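Local coordinates for protein aminotransferase class-III (Sphaerobacter thermophilus DSM 20745, PDB 6K8H) that is an omega-transaminase of the class-III aminotransferase family, with the fold type I architecture of pyridoxal phosphate-dependent enzymes, and is assembled from two subunits, at residues 404-408 / 409-413; 50-54 / 55-59. One frame throughout, in Å; residues are numbered along the deposited sequence.

Interaction 1: residues 404-408 / 409-413; sequences EALMG and RGIFI
Ala405 meets Arg409 one helical turn on: the Ala405 carbonyl oxygen O lies 3.3 Å from Arg409 CG, so the aliphatic base of the arginine rests on the last turn of the helix. Leu406 contributes both its carbonyl and its side chain. Its O accepts from Arg409 N at 2.9 Å and from Ile411 N at 3.0 Å, and the two N-H groups arrive from opposite faces of the carbonyl plane. The Leu406 side chain crosses those of Ile411 and Ile413 at a slant, with CB 4.1 Å from Ile411 CB, while its CD1 touches Ile413 CG2.

Met407 turns its chain twice, with chi2 at -72° and chi3 at -70°, which brings SD to 3.5 Å from Phe412 CD1. The sulfur is 79° off the ring normal, so this Met-aromatic contact is made at the ring edge. Met407 CA also gives a CA-H...O contact of 3.2 Å to Ile411 O. Its own O accepts from a water at 3.1 Å that is weakly bonded by Gly410 N; water thus spans the inner link that a Schellman motif would close directly.

After Gly408 and Arg409, Gly410 takes a positive phi as the chain leaves the helix. Helix 393-408 packs on helix 427-445, Ala405 on Ala440, and strand 411-412 lies beside strand 63-66, with backbone bonds from Gly410 and Phe412 to Leu65.

Interaction 2: residues 50-54 / 55-59; sequences RGRGA and VIVDA
Arg50 and Val57 stand side by side on one face of a beta hairpin, their side chains pointing the same way. From CB, the Arg50 chain leaves with CG between the backbone N and the carbonyl carbon (chi1 64°), which lifts it alongside the valine: CG lies 4.1 Å from Val57 CB. The chain then runs extended through CD to NE, carrying the guanidinium past both methyl groups. NH1 comes to 4.2 Å from Val57 CG2 and NH2 to 4.1 Å from Val57 CG1, so the branched valine lies under one face of the flat cation, offset toward its rim. Arg52 reaches Val57 CG2 as well, its NH1 lying 3.6 Å from that methyl in an oblique approach.

The backbone fixes this register. Arg50 and Val57 form a hydrogen-bonded antiparallel pair, with Arg50 N to Val57 O at 3.1 Å and Val57 N to Arg50 O at 2.8 Å. Arg52 and Val55 repeat the pattern, Arg52 N to Val55 O being 2.9 Å and Val55 N to Arg52 O 3.0 Å. These last two residues bracket a type II' turn whose first corner is Gly53, with phi at 58°. Between the pairs, Gly51 faces Ile56 as a non-hydrogen-bonded pair, and its backbone also bonds to the second subunit.

The two guanidinium groups come close together above Val57, but NH1 of each is a donor and they do not bond one another. Arg52 NH2 instead forms a salt bridge with Glu63 on the adjoining strand. The chemistry is therefore mixed: apolar contact along the arginine and valine branches, with the Arg52 charge probably balanced in part by the Glu63 carboxylate.

In the fold
Interactions 1 and 2 have centres about 14 Å apart and both reach one mixed sheet, in which strands 48-52 and 411-412 are the outermost within the chain and strands 55-58 and 63-66 lie between. They touch directly where Phe412 CD2 packs 4.0 Å from Ile56 CG2. Arg64 on strand 63-66 adds a polar link, hydrogen-bonding to Met407 O and forming a salt bridge with Asp58. Both also face the second subunit, Phe412 packing on its Met99 and Ile56 on its Phe97. Neither contact contributes a residue to the (5-hydroxy-4,6-dimethylpyridin-3-yl)methyl dihydrogen phosphate pocket, which includes Lys282, Asp255 and Tyr154.

Interaction 1: residues 404-408 / 409-413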
# COMPACT_ATOMS: atom_id res chain seq x y z
N GLU B 404 -17.67 -8.29 -24.55
CA GLU B 404 -17.66 -7.15 -25.46
C GLU B 404 -19.08 -6.69 -25.80
O GLU B 404 -19.37 -5.49 -25.82
CB GLU B 404 -16.88 -7.50 -26.73
CG GLU B 404 -16.81 -6.41 -27.79
CD GLU B 404 -15.87 -5.26 -27.43
OE1 GLU B 404 -15.17 -5.34 -26.39
OE2 GLU B 404 -15.83 -4.27 -28.19
N ALA B 405 -19.99 -7.65 -26.05
CA ALA B 405 -21.38 -7.27 -26.33
C ALA B 405 -22.02 -6.60 -25.12
O ALA B 405 -22.73 -5.59 -25.27
CB ALA B 405 -22.19 -8.49 -26.76
N LEU B 406 -21.80 -7.14 -23.92
CA LEU B 406 -22.33 -6.50 -22.72
C LEU B 406 -21.81 -5.07 -22.60
O LEU B 406 -22.59 -4.15 -22.34
CB LEU B 406 -21.97 -7.31 -21.47
CG LEU B 406 -22.78 -8.59 -21.22
CD1 LEU B 406 -22.18 -9.44 -20.08
CD2 LEU B 406 -24.25 -8.25 -20.93
N MET B 407 -20.50 -4.88 -22.81
CA MET B 407 -19.92 -3.54 -22.77
C MET B 407 -20.63 -2.60 -23.74
O MET B 407 -20.85 -1.43 -23.43
CB MET B 407 -18.43 -3.59 -23.11
CG MET B 407 -17.54 -4.06 -21.96
SD MET B 407 -17.42 -2.83 -20.65
CE MET B 407 -16.43 -1.54 -21.43
N GLY B 408 -20.96 -3.10 -24.93
CA GLY B 408 -21.66 -2.26 -25.88
C GLY B 408 -23.14 -2.09 -25.61
O GLY B 408 -23.80 -1.30 -26.30
N ARG B 409 -23.66 -2.81 -24.62
CA ARG B 409 -25.11 -2.80 -24.27
C ARG B 409 -25.35 -2.15 -22.91
O ARG B 409 -26.32 -2.53 -22.25
CB ARG B 409 -25.72 -4.20 -24.35
CG ARG B 409 -25.91 -4.70 -25.77
CD ARG B 409 -26.74 -5.96 -25.82
NE ARG B 409 -26.80 -6.45 -27.19
CZ ARG B 409 -27.71 -6.09 -28.08
NH1 ARG B 409 -28.67 -5.23 -27.76
NH2 ARG B 409 -27.66 -6.60 -29.30
N GLY B 410 -24.45 -1.28 -22.45
CA GLY B 410 -24.67 -0.59 -21.20
C GLY B 410 -24.34 -1.37 -19.95
O GLY B 410 -24.82 -1.01 -18.87
N ILE B 411 -23.54 -2.43 -20.06
CA ILE B 411 -23.14 -3.24 -18.90
C ILE B 411 -21.62 -3.30 -18.82
O ILE B 411 -20.95 -3.71 -19.78
CB ILE B 411 -23.73 -4.66 -18.96
CG1 ILE B 411 -25.26 -4.63 -19.05
CG2 ILE B 411 -23.28 -5.46 -17.74
CD1 ILE B 411 -25.95 -4.21 -17.76
N PHE B 412 -21.08 -2.92 -17.67
CA PHE B 412 -19.65 -2.99 -17.39
C PHE B 412 -19.44 -4.11 -16.38
O PHE B 412 -19.86 -3.99 -15.23
CB PHE B 412 -19.15 -1.65 -16.87
CG PHE B 412 -17.69 -1.63 -16.47
CD1 PHE B 412 -16.71 -2.18 -17.29
CD2 PHE B 412 -17.30 -1.02 -15.29
CE1 PHE B 412 -15.37 -2.15 -16.91
CE2 PHE B 412 -15.97 -0.98 -14.90
CZ PHE B 412 -15.00 -1.54 -15.72
N ILE B 413 -18.81 -5.21 -16.81
CA ILE B 413 -18.51 -6.35 -15.96
C ILE B 413 -17.07 -6.76 -16.25
O ILE B 413 -16.48 -6.34 -17.24
CB ILE B 413 -19.50 -7.53 -16.17
CG1 ILE B 413 -19.44 -8.51 -14.98
CG2 ILE B 413 -19.25 -8.21 -17.51
CD1 ILE B 413 -20.67 -9.40 -14.86
O HOH W 1 -22.71 1.11 -23.50

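Interaction 2: residues 50-54 / 55-59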
# COMPACT_ATOMS: atom_id res chain seq x y z
N ARG B 50 -16.55 9.86 -15.03
CA ARG B 50 -17.22 10.10 -13.73
C ARG B 50 -18.22 8.97 -13.48
O ARG B 50 -18.37 8.10 -14.34
CB ARG B 50 -17.89 11.48 -13.71
CG ARG B 50 -19.01 11.62 -14.72
CD ARG B 50 -19.71 12.97 -14.74
NE ARG B 50 -20.38 13.07 -16.03
CZ ARG B 50 -21.65 12.76 -16.27
NH1 ARG B 50 -22.43 12.34 -15.29
NH2 ARG B 50 -22.12 12.87 -17.50
N GLY B 51 -18.82 8.99 -12.30
CA GLY B 51 -19.85 8.03 -11.98
C GLY B 51 -20.89 8.64 -11.07
O GLY B 51 -20.65 9.64 -10.39
N ARG B 52 -22.07 8.02 -11.07
CA ARG B 52 -23.13 8.42 -10.16
C ARG B 52 -23.98 7.20 -9.84
O ARG B 52 -24.52 6.56 -10.76
CB ARG B 52 -23.98 9.54 -10.75
CG ARG B 52 -24.49 9.26 -12.16
CD ARG B 52 -25.35 10.38 -12.69
NE ARG B 52 -26.17 9.92 -13.82
CZ ARG B 52 -25.73 9.83 -15.07
NH1 ARG B 52 -24.48 10.17 -15.35
NH2 ARG B 52 -26.54 9.40 -16.03
N GLY B 53 -24.12 6.89 -8.56
CA GLY B 53 -24.89 5.73 -8.16
C GLY B 53 -24.31 4.50 -8.81
O GLY B 53 -23.11 4.23 -8.73
N ALA B 54 -25.15 3.76 -9.53
CA ALA B 54 -24.70 2.52 -10.16
C ALA B 54 -24.21 2.71 -11.59
O ALA B 54 -24.04 1.71 -12.29
CB ALA B 54 -25.83 1.48 -10.16
N VAL B 55 -24.00 3.95 -12.04
CA VAL B 55 -23.67 4.22 -13.43
C VAL B 55 -22.25 4.78 -13.52
O VAL B 55 -21.91 5.73 -12.80
CB VAL B 55 -24.67 5.20 -14.07
CG1 VAL B 55 -24.26 5.52 -15.49
CG2 VAL B 55 -26.08 4.60 -14.04
N ILE B 56 -21.44 4.20 -14.40
CA ILE B 56 -20.11 4.71 -14.74
C ILE B 56 -20.16 5.32 -16.15
O ILE B 56 -20.73 4.72 -17.07
CB ILE B 56 -19.03 3.61 -14.62
CG1 ILE B 56 -17.65 4.18 -14.89
CG2 ILE B 56 -19.31 2.42 -15.56
CD1 ILE B 56 -16.49 3.27 -14.37
N VAL B 57 -19.55 6.49 -16.31
CA VAL B 57 -19.57 7.27 -17.54
C VAL B 57 -18.13 7.41 -18.03
O VAL B 57 -17.26 7.92 -17.30
CB VAL B 57 -20.20 8.66 -17.33
CG1 VAL B 57 -20.27 9.45 -18.64
CG2 VAL B 57 -21.58 8.52 -16.70
N ASP B 58 -17.89 6.99 -19.28
CA ASP B 58 -16.53 7.01 -19.80
C ASP B 58 -16.25 8.33 -20.52
O ASP B 58 -17.13 9.18 -20.68
CB ASP B 58 -16.25 5.75 -20.65
CG ASP B 58 -16.82 5.77 -22.08
OD1 ASP B 58 -17.32 6.81 -22.59
OD2 ASP B 58 -16.76 4.68 -22.72
N ALA B 59 -14.98 8.51 -20.88
CA ALA B 59 -14.50 9.78 -21.42
C ALA B 59 -15.15 10.11 -22.75
O ALA B 59 -15.07 11.26 -23.20
CB ALA B 59 -12.97 9.76 -21.54